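Local coordinates for putative glucarate dehydratase (Pseudomonas fluorescens, PDB 4IT1), which probably dehydrates D-glucarate to 5-dehydro-4-deoxy-D-glucarate as a magnesium-dependent member of the enolase superfamily, at residues Leu337-Leu351 and Val361-Gln375. Sequence-based numbering, arbitrary orientation.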
ATOM      1  N   LEU A 337     -14.053  -5.457   2.070  1.00 40.39           N
ATOM      2  CA  LEU A 337     -14.530  -5.626   0.696  1.00 45.00           C
ATOM      3  C   LEU A 337     -13.763  -6.756   0.028  1.00 41.83           C
ATOM      4  O   LEU A 337     -12.566  -6.921   0.272  1.00 43.09           O
ATOM      5  CB  LEU A 337     -14.342  -4.330  -0.112  1.00 46.49           C
ATOM      6  CG  LEU A 337     -14.874  -3.000   0.444  1.00 51.52           C
ATOM      7  CD1 LEU A 337     -14.541  -1.862  -0.510  1.00 47.24           C
ATOM      8  CD2 LEU A 337     -16.376  -3.033   0.728  1.00 51.08           C
ATOM      9  N   GLY A 338     -14.441  -7.528  -0.816  1.00 40.81           N
ATOM     10  CA  GLY A 338     -13.762  -8.533  -1.637  1.00 48.56           C
ATOM     11  C   GLY A 338     -12.939  -7.866  -2.732  1.00 52.27           C
ATOM     12  O   GLY A 338     -13.294  -6.784  -3.199  1.00 49.18           O
ATOM     13  N   VAL A 339     -11.830  -8.494  -3.123  1.00 50.70           N
ATOM     14  CA  VAL A 339     -11.029  -8.016  -4.254  1.00 52.88           C
ATOM     15  C   VAL A 339     -10.811  -9.113  -5.278  1.00 57.88           C
ATOM     16  O   VAL A 339     -10.679 -10.287  -4.928  1.00 55.88           O
ATOM     17  CB  VAL A 339      -9.619  -7.544  -3.869  1.00 53.57           C
ATOM     18  CG1 VAL A 339      -9.298  -6.241  -4.590  1.00 55.42           C
ATOM     19  CG2 VAL A 339      -9.469  -7.403  -2.369  1.00 51.98           C
ATOM     20  N   SER A 340     -10.760  -8.705  -6.542  1.00 54.48           N
ATOM     21  CA  SER A 340     -10.362  -9.562  -7.644  1.00 51.52           C
ATOM     22  C   SER A 340      -9.739  -8.658  -8.696  1.00 53.99           C
ATOM     23  O   SER A 340      -9.842  -7.439  -8.610  1.00 54.06           O
ATOM     24  CB  SER A 340     -11.566 -10.312  -8.201  1.00 57.16           C
ATOM     25  OG  SER A 340     -11.168 -11.273  -9.159  1.00 60.31           O
ATOM     26  N   MET A 341      -9.080  -9.248  -9.682  1.00 56.61           N
ATOM     27  CA  MET A 341      -8.350  -8.467 -10.666  1.00 52.29           C
ATOM     28  C   MET A 341      -9.061  -8.564 -12.015  1.00 50.89           C
ATOM     29  O   MET A 341      -9.878  -9.462 -12.227  1.00 47.20           O
ATOM     30  CB  MET A 341      -6.918  -8.981 -10.762  1.00 57.94           C
ATOM     31  CG  MET A 341      -5.859  -7.900 -10.801  1.00 68.21           C
ATOM     32  SD  MET A 341      -5.601  -7.117  -9.204  1.00 82.90           S
ATOM     33  CE  MET A 341      -5.482  -8.537  -8.115  1.00 83.37           C
ATOM     34  N   HIS A 342      -8.761  -7.631 -12.915  1.00 44.72           N
ATOM     35  CA  HIS A 342      -9.451  -7.553 -14.203  1.00 48.37           C
ATOM     36  C   HIS A 342      -8.535  -6.943 -15.259  1.00 45.38           C
ATOM     37  O   HIS A 342      -7.640  -6.159 -14.935  1.00 44.68           O
ATOM     38  CB  HIS A 342     -10.749  -6.731 -14.074  1.00 47.39           C
ATOM     39  CG  HIS A 342     -11.287  -6.227 -15.382  1.00 50.04           C
ATOM     40  ND1 HIS A 342     -10.716  -5.175 -16.066  1.00 46.92           N
ATOM     41  CD2 HIS A 342     -12.340  -6.631 -16.132  1.00 48.76           C
ATOM     42  CE1 HIS A 342     -11.388  -4.958 -17.183  1.00 46.22           C
ATOM     43  NE2 HIS A 342     -12.378  -5.829 -17.247  1.00 46.95           N
ATOM     44  N   SER A 343      -8.752  -7.338 -16.512  1.00 47.93           N
ATOM     45  CA  SER A 343      -8.133  -6.693 -17.681  1.00 53.09           C
ATOM     46  C   SER A 343      -8.935  -7.034 -18.921  1.00 54.86           C
ATOM     47  O   SER A 343      -9.401  -8.168 -19.079  1.00 54.40           O
ATOM     48  CB  SER A 343      -6.677  -7.108 -17.858  1.00 52.87           C
ATOM     49  OG  SER A 343      -5.892  -6.649 -16.769  1.00 54.97           O
ATOM     50  N   ASN A 344      -9.119  -6.040 -19.783  1.00 55.63           N
ATOM     51  CA  ASN A 344      -9.912  -6.211 -20.995  1.00 55.54           C
ATOM     52  C   ASN A 344      -9.087  -5.896 -22.239  1.00 53.83           C
ATOM     53  O   ASN A 344      -8.101  -5.156 -22.147  1.00 46.37           O
ATOM     54  CB  ASN A 344     -11.178  -5.345 -20.934  1.00 57.66           C
ATOM     55  CG  ASN A 344     -10.876  -3.856 -20.972  1.00 54.43           C
ATOM     56  OD1 ASN A 344     -10.122  -3.334 -20.148  1.00 55.87           O
ATOM     57  ND2 ASN A 344     -11.467  -3.167 -21.937  1.00 48.74           N
ATOM     58  N   SER A 345      -9.489  -6.468 -23.381  1.00 56.55           N
ATOM     59  CA  SER A 345      -8.832  -6.241 -24.683  1.00 63.62           C
ATOM     60  C   SER A 345      -7.323  -6.052 -24.555  1.00 60.59           C
ATOM     61  O   SER A 345      -6.783  -4.975 -24.823  1.00 55.15           O
ATOM     62  CB  SER A 345      -9.475  -5.066 -25.434  1.00 64.33           C
ATOM     63  OG  SER A 345     -10.714  -5.458 -26.003  1.00 72.88           O
ATOM     64  N   HIS A 346      -6.656  -7.125 -24.138  1.00 66.47           N
ATOM     65  CA  HIS A 346      -5.248  -7.074 -23.767  1.00 62.18           C
ATOM     66  C   HIS A 346      -4.488  -8.268 -24.339  1.00 66.46           C
ATOM     67  O   HIS A 346      -5.085  -9.246 -24.804  1.00 63.09           O
ATOM     68  CB  HIS A 346      -5.119  -7.078 -22.242  1.00 61.12           C
ATOM     69  CG  HIS A 346      -5.616  -8.342 -21.612  1.00 66.80           C
ATOM     70  ND1 HIS A 346      -4.772  -9.361 -21.230  1.00 56.86           N
ATOM     71  CD2 HIS A 346      -6.872  -8.770 -21.342  1.00 65.45           C
ATOM     72  CE1 HIS A 346      -5.486 -10.353 -20.731  1.00 65.41           C
ATOM     73  NE2 HIS A 346      -6.763 -10.021 -20.789  1.00 65.76           N
ATOM     74  N   LEU A 347      -3.164  -8.180 -24.287  1.00 67.01           N
ATOM     75  CA  LEU A 347      -2.309  -9.282 -24.688  1.00 80.43           C
ATOM     76  C   LEU A 347      -1.582  -9.888 -23.489  1.00 84.37           C
ATOM     77  O   LEU A 347      -1.831  -9.511 -22.334  1.00 84.69           O
ATOM     78  CB  LEU A 347      -1.321  -8.835 -25.770  1.00 73.17           C
ATOM     79  CG  LEU A 347      -1.925  -8.348 -27.095  1.00 77.39           C
ATOM     80  CD1 LEU A 347      -0.819  -7.870 -28.021  1.00 72.57           C
ATOM     81  CD2 LEU A 347      -2.778  -9.407 -27.786  1.00 72.77           C
ATOM     82  N   GLY A 348      -0.683 -10.822 -23.785  1.00 74.05           N
ATOM     83  CA  GLY A 348       0.027 -11.600 -22.779  1.00 64.20           C
ATOM     84  C   GLY A 348       0.787 -10.806 -21.739  1.00 65.91           C
ATOM     85  O   GLY A 348       0.855 -11.226 -20.579  1.00 55.40           O
ATOM     86  N   ILE A 349       1.366  -9.675 -22.150  1.00 59.02           N
ATOM     87  CA  ILE A 349       2.101  -8.804 -21.232  1.00 55.82           C
ATOM     88  C   ILE A 349       1.191  -8.369 -20.075  1.00 70.75           C
ATOM     89  O   ILE A 349       1.507  -8.591 -18.900  1.00 62.54           O
ATOM     90  CB  ILE A 349       2.692  -7.559 -21.938  1.00 57.07           C
ATOM     91  CG1 ILE A 349       3.664  -7.974 -23.051  1.00 62.20           C
ATOM     92  CG2 ILE A 349       3.368  -6.642 -20.923  1.00 53.64           C
ATOM     93  CD1 ILE A 349       4.304  -6.820 -23.799  1.00 58.50           C
ATOM     94  N   SER A 350       0.055  -7.768 -20.418  1.00 63.28           N
ATOM     95  CA  SER A 350      -0.931  -7.374 -19.419  1.00 69.19           C
ATOM     96  C   SER A 350      -1.323  -8.562 -18.545  1.00 67.76           C
ATOM     97  O   SER A 350      -1.358  -8.453 -17.314  1.00 63.63           O
ATOM     98  CB  SER A 350      -2.171  -6.765 -20.086  1.00 61.77           C
ATOM     99  OG  SER A 350      -1.910  -5.442 -20.521  1.00 63.24           O
ATOM    100  N   LEU A 351      -1.597  -9.694 -19.191  1.00 56.46           N
ATOM    101  CA  LEU A 351      -2.039 -10.895 -18.498  1.00 62.21           C
ATOM    102  C   LEU A 351      -1.059 -11.278 -17.387  1.00 65.21           C
ATOM    103  O   LEU A 351      -1.482 -11.670 -16.301  1.00 71.07           O
ATOM    104  CB  LEU A 351      -2.238 -12.048 -19.487  1.00 60.90           C
ATOM    105  CG  LEU A 351      -2.871 -13.364 -19.006  1.00 65.03           C
ATOM    106  CD1 LEU A 351      -4.267 -13.170 -18.423  1.00 59.64           C
ATOM    107  CD2 LEU A 351      -2.907 -14.392 -20.130  1.00 62.37           C
ATOM    108  N   VAL A 361      -0.951 -10.904  -3.644  1.00 51.20           N
ATOM    109  CA  VAL A 361      -1.974 -10.419  -2.714  1.00 57.18           C
ATOM    110  C   VAL A 361      -2.634 -11.559  -1.945  1.00 56.16           C
ATOM    111  O   VAL A 361      -3.154 -12.510  -2.548  1.00 52.52           O
ATOM    112  CB  VAL A 361      -3.003  -9.426  -3.343  1.00 57.12           C
ATOM    113  CG1 VAL A 361      -2.283  -8.237  -3.977  1.00 52.39           C
ATOM    114  CG2 VAL A 361      -3.925 -10.102  -4.345  1.00 52.37           C
ATOM    115  N   PRO A 362      -2.595 -11.469  -0.603  1.00 54.55           N
ATOM    116  CA  PRO A 362      -3.118 -12.511   0.276  1.00 52.47           C
ATOM    117  C   PRO A 362      -4.612 -12.644   0.087  1.00 56.38           C
ATOM    118  O   PRO A 362      -5.130 -13.760   0.015  1.00 55.59           O
ATOM    119  CB  PRO A 362      -2.815 -11.976   1.681  1.00 57.31           C
ATOM    120  CG  PRO A 362      -1.739 -10.962   1.494  1.00 56.45           C
ATOM    121  CD  PRO A 362      -2.023 -10.345   0.159  1.00 55.94           C
ATOM    122  N   ASN A 363      -5.290 -11.501  -0.017  1.00 58.31           N
ATOM    123  CA  ASN A 363      -6.745 -11.474  -0.104  1.00 49.48           C
ATOM    124  C   ASN A 363      -7.293 -11.425  -1.535  1.00 50.54           C
ATOM    125  O   ASN A 363      -7.933 -10.462  -1.939  1.00 63.45           O
ATOM    126  CB  ASN A 363      -7.332 -10.369   0.791  1.00 51.84           C
ATOM    127  CG  ASN A 363      -6.913  -8.970   0.368  1.00 53.31           C
ATOM    128  OD1 ASN A 363      -5.747  -8.713   0.054  1.00 49.70           O
ATOM    129  ND2 ASN A 363      -7.876  -8.049   0.368  1.00 48.48           N
ATOM    130  N   LEU A 364      -7.025 -12.483  -2.295  1.00 55.76           N
ATOM    131  CA  LEU A 364      -7.637 -12.690  -3.603  1.00 52.56           C
ATOM    132  C   LEU A 364      -8.901 -13.535  -3.437  1.00 57.12           C
ATOM    133  O   LEU A 364      -8.830 -14.746  -3.230  1.00 60.92           O
ATOM    134  CB  LEU A 364      -6.648 -13.365  -4.563  1.00 54.46           C
ATOM    135  CG  LEU A 364      -7.077 -13.561  -6.023  1.00 56.13           C
ATOM    136  CD1 LEU A 364      -7.513 -12.242  -6.643  1.00 58.65           C
ATOM    137  CD2 LEU A 364      -5.960 -14.187  -6.849  1.00 55.16           C
ATOM    138  N   ASP A 365     -10.055 -12.888  -3.550  1.00 56.62           N
ATOM    139  CA  ASP A 365     -11.318 -13.479  -3.117  1.00 56.66           C
ATOM    140  C   ASP A 365     -12.097 -14.228  -4.190  1.00 59.45           C
ATOM    141  O   ASP A 365     -12.946 -15.063  -3.871  1.00 65.89           O
ATOM    142  CB  ASP A 365     -12.196 -12.407  -2.472  1.00 50.18           C
ATOM    143  CG  ASP A 365     -11.561 -11.817  -1.237  1.00 60.02           C
ATOM    144  OD1 ASP A 365     -11.341 -12.580  -0.272  1.00 61.87           O
ATOM    145  OD2 ASP A 365     -11.271 -10.601  -1.228  1.00 49.01           O
ATOM    146  N   TYR A 366     -11.821 -13.921  -5.454  1.00 55.71           N
ATOM    147  CA  TYR A 366     -12.528 -14.543  -6.575  1.00 49.07           C
ATOM    148  C   TYR A 366     -11.580 -14.705  -7.751  1.00 50.89           C
ATOM    149  O   TYR A 366     -10.523 -14.076  -7.792  1.00 53.28           O
ATOM    150  CB  TYR A 366     -13.734 -13.703  -7.014  1.00 44.21           C
ATOM    151  CG  TYR A 366     -14.754 -13.420  -5.936  1.00 48.03           C
ATOM    152  CD1 TYR A 366     -14.619 -12.315  -5.085  1.00 45.44           C
ATOM    153  CD2 TYR A 366     -15.866 -14.241  -5.777  1.00 47.61           C
ATOM    154  CE1 TYR A 366     -15.558 -12.049  -4.097  1.00 49.02           C
ATOM    155  CE2 TYR A 366     -16.812 -13.986  -4.789  1.00 55.99           C
ATOM    156  CZ  TYR A 366     -16.654 -12.888  -3.955  1.00 49.78           C
ATOM    157  OH  TYR A 366     -17.592 -12.637  -2.983  1.00 49.86           O
ATOM    158  N   ALA A 367     -11.965 -15.554  -8.701  1.00 55.35           N
ATOM    159  CA  ALA A 367     -11.228 -15.719  -9.950  1.00 57.63           C
ATOM    160  C   ALA A 367     -11.195 -14.399 -10.714  1.00 58.57           C
ATOM    161  O   ALA A 367     -12.166 -13.636 -10.707  1.00 61.55           O
ATOM    162  CB  ALA A 367     -11.862 -16.809 -10.804  1.00 56.54           C
ATOM    163  N   CYS A 368     -10.071 -14.144 -11.369  1.00 58.68           N
ATOM    164  CA  CYS A 368      -9.852 -12.901 -12.086  1.00 57.11           C
ATOM    165  C   CYS A 368     -10.537 -12.871 -13.453  1.00 62.82           C
ATOM    166  O   CYS A 368     -11.095 -13.884 -13.900  1.00 57.63           O
ATOM    167  CB  CYS A 368      -8.360 -12.647 -12.220  1.00 49.13           C
ATOM    168  SG  CYS A 368      -7.545 -12.453 -10.626  1.00 57.59           S
ATOM    169  N   ASP A 369     -10.503 -11.700 -14.096  1.00 58.28           N
ATOM    170  CA  ASP A 369     -11.184 -11.477 -15.380  1.00 57.79           C
ATOM    171  C   ASP A 369     -10.186 -11.287 -16.506  1.00 48.05           C
ATOM    172  O   ASP A 369      -9.193 -10.564 -16.349  1.00 46.50           O
ATOM    173  CB  ASP A 369     -12.101 -10.250 -15.320  1.00 57.73           C
ATOM    174  CG  ASP A 369     -13.453 -10.551 -14.710  1.00 67.06           C
ATOM    175  OD1 ASP A 369     -14.094 -11.544 -15.113  1.00 68.04           O
ATOM    176  OD2 ASP A 369     -13.890  -9.764 -13.842  1.00 70.29           O
ATOM    177  N   THR A 370     -10.457 -11.931 -17.642  1.00 52.21           N
ATOM    178  CA  THR A 370      -9.586 -11.826 -18.814  1.00 50.57           C
ATOM    179  C   THR A 370     -10.352 -11.949 -20.133  1.00 51.15           C
ATOM    180  O   THR A 370     -11.417 -12.578 -20.202  1.00 50.28           O
ATOM    181  CB  THR A 370      -8.418 -12.841 -18.759  1.00 54.26           C
ATOM    182  OG1 THR A 370      -7.384 -12.435 -19.665  1.00 53.61           O
ATOM    183  CG2 THR A 370      -8.888 -14.264 -19.107  1.00 55.49           C
ATOM    184  N   HIS A 371      -9.800 -11.327 -21.173  1.00 55.43           N
ATOM    185  CA  HIS A 371     -10.396 -11.350 -22.509  1.00 69.29           C
ATOM    186  C   HIS A 371      -9.681 -12.366 -23.405  1.00 64.26           C
ATOM    187  O   HIS A 371     -10.144 -12.669 -24.505  1.00 64.43           O
ATOM    188  CB  HIS A 371     -10.326  -9.950 -23.137  1.00 76.79           C
ATOM    189  CG  HIS A 371     -11.529  -9.098 -22.869  1.00 86.10           C
ATOM    190  ND1 HIS A 371     -12.037  -8.896 -21.604  1.00 85.02           N
ATOM    191  CD2 HIS A 371     -12.313  -8.378 -23.706  1.00 96.51           C
ATOM    192  CE1 HIS A 371     -13.090  -8.102 -21.674  1.00 80.12           C
ATOM    193  NE2 HIS A 371     -13.278  -7.771 -22.939  1.00 94.84           N
ATOM    194  N   TYR A 372      -8.572 -12.895 -22.891  1.00 62.31           N
ATOM    195  CA  TYR A 372      -7.575 -13.683 -23.636  1.00 61.62           C
ATOM    196  C   TYR A 372      -8.080 -14.772 -24.589  1.00 53.68           C
ATOM    197  O   TYR A 372      -7.530 -14.915 -25.678  1.00 63.41           O
ATOM    198  CB  TYR A 372      -6.551 -14.261 -22.666  1.00 59.13           C
ATOM    199  CG  TYR A 372      -5.147 -14.318 -23.208  1.00 67.89           C
ATOM    200  CD1 TYR A 372      -4.443 -13.147 -23.514  1.00 61.58           C
ATOM    201  CD2 TYR A 372      -4.503 -15.545 -23.388  1.00 69.51           C
ATOM    202  CE1 TYR A 372      -3.145 -13.201 -24.001  1.00 64.40           C
ATOM    203  CE2 TYR A 372      -3.205 -15.610 -23.870  1.00 64.17           C
ATOM    204  CZ  TYR A 372      -2.531 -14.443 -24.176  1.00 64.76           C
ATOM    205  OH  TYR A 372      -1.242 -14.525 -24.652  1.00 59.09           O
ATOM    206  N   PRO A 373      -9.112 -15.547 -24.189  1.00 56.22           N
ATOM    207  CA  PRO A 373      -9.760 -16.460 -25.137  1.00 58.90           C
ATOM    208  C   PRO A 373     -10.210 -15.840 -26.470  1.00 70.37           C
ATOM    209  O   PRO A 373     -10.373 -16.565 -27.462  1.00 71.51           O
ATOM    210  CB  PRO A 373     -10.996 -16.965 -24.366  1.00 62.58           C
ATOM    211  CG  PRO A 373     -10.809 -16.552 -22.946  1.00 56.40           C
ATOM    212  CD  PRO A 373      -9.468 -15.891 -22.803  1.00 54.43           C
ATOM    213  N   TRP A 374     -10.419 -14.524 -26.491  1.00 68.37           N
ATOM    214  CA  TRP A 374     -10.930 -13.848 -27.691  1.00 57.28           C
ATOM    215  C   TRP A 374      -9.830 -13.473 -28.663  1.00 54.74           C
ATOM    216  O   TRP A 374     -10.060 -13.453 -29.874  1.00 54.95           O
ATOM    217  CB  TRP A 374     -11.770 -12.624 -27.317  1.00 51.91           C
ATOM    218  CG  TRP A 374     -12.997 -13.016 -26.578  1.00 43.75           C
ATOM    219  CD1 TRP A 374     -13.233 -12.860 -25.247  1.00 49.04           C
ATOM    220  CD2 TRP A 374     -14.147 -13.683 -27.118  1.00 42.28           C
ATOM    221  NE1 TRP A 374     -14.476 -13.365 -24.920  1.00 47.90           N
ATOM    222  CE2 TRP A 374     -15.057 -13.872 -26.052  1.00 47.22           C
ATOM    223  CE3 TRP A 374     -14.504 -14.120 -28.400  1.00 44.92           C
ATOM    224  CZ2 TRP A 374     -16.310 -14.489 -26.229  1.00 48.90           C
ATOM    225  CZ3 TRP A 374     -15.749 -14.732 -28.575  1.00 48.80           C
ATOM    226  CH2 TRP A 374     -16.632 -14.918 -27.492  1.00 45.42           C
ATOM    227  N   GLN A 375      -8.646 -13.175 -28.127  1.00 57.88           N
ATOM    228  CA  GLN A 375      -7.490 -12.825 -28.948  1.00 65.14           C
ATOM    229  C   GLN A 375      -7.106 -13.978 -29.870  1.00 71.50           C
ATOM    230  O   GLN A 375      -7.042 -15.136 -29.444  1.00 70.71           O
ATOM    231  CB  GLN A 375      -6.312 -12.372 -28.080  1.00 61.84           C
ATOM    232  CG  GLN A 375      -6.169 -10.859 -27.967  1.00 89.11           C
ATOM    233  CD  GLN A 375      -7.485 -10.143 -27.696  1.00 96.70           C
ATOM    234  OE1 GLN A 375      -8.074  -9.545 -28.599  1.00106.46           O
ATOM    235  NE2 GLN A 375      -7.959 -10.210 -26.456  1.00 95.07           N
TER
HETATM  236  O   HOH W   1     -10.732  -8.633   0.483  1.00 43.56           O
HETATM  237  O   HOH W   2     -12.970 -10.449 -11.471  0.50 88.16           O
HETATM  238  O   HOH W   3      -7.429 -10.313 -24.027  1.00 80.24           O
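Asp365 grips Val339 twice: its OD2 takes the Val339 N-H through the anti lone pair at 2.9 Å, while its own N donates to Val339 O at 3.0 Å. The two segments run alongside each other in the same direction from here, closing the modified TIM barrel of this enolase-superfamily enzyme: 361-375 lies beside strand 338-341 and links it across to strand 163-170, where Cys368 is backbone-bonded to Pro165. Further along, Asp369 N donates to Met341 O at 3.0 Å. Beyond it, His346 NE2 and Thr370 OG1 share a 2.7 Å hydrogen bond, and ND1 of the same ring donates to Leu347 O, so both nitrogens fix its rotation. Between these bonds the segments border the magnesium site: the CB of Asp369, whose carboxylate is salt-bridged to Lys213, packs against CD2 of His342, the predicted proton acceptor, which is hydrogen-bonded to Asp315. Next along, the His371 ring receives Asn344 CB and Ser345 N over one face. Leu351 reaches the Tyr372 ring with CD2, its chi1 of -172° turning CG away from the backbone N and its chi2 of 59° setting the branch. Replacing Tyr372 with alanine removes ring and hydroxyl together, and would probably open a gap under Leu351 and cost Glu380 its hydrogen bond from the Tyr372 OH. The methyl sits almost squarely above the ring centre, Leu351 CD2 lying 3.7 Å from the Tyr372 centroid and 6° off the normal.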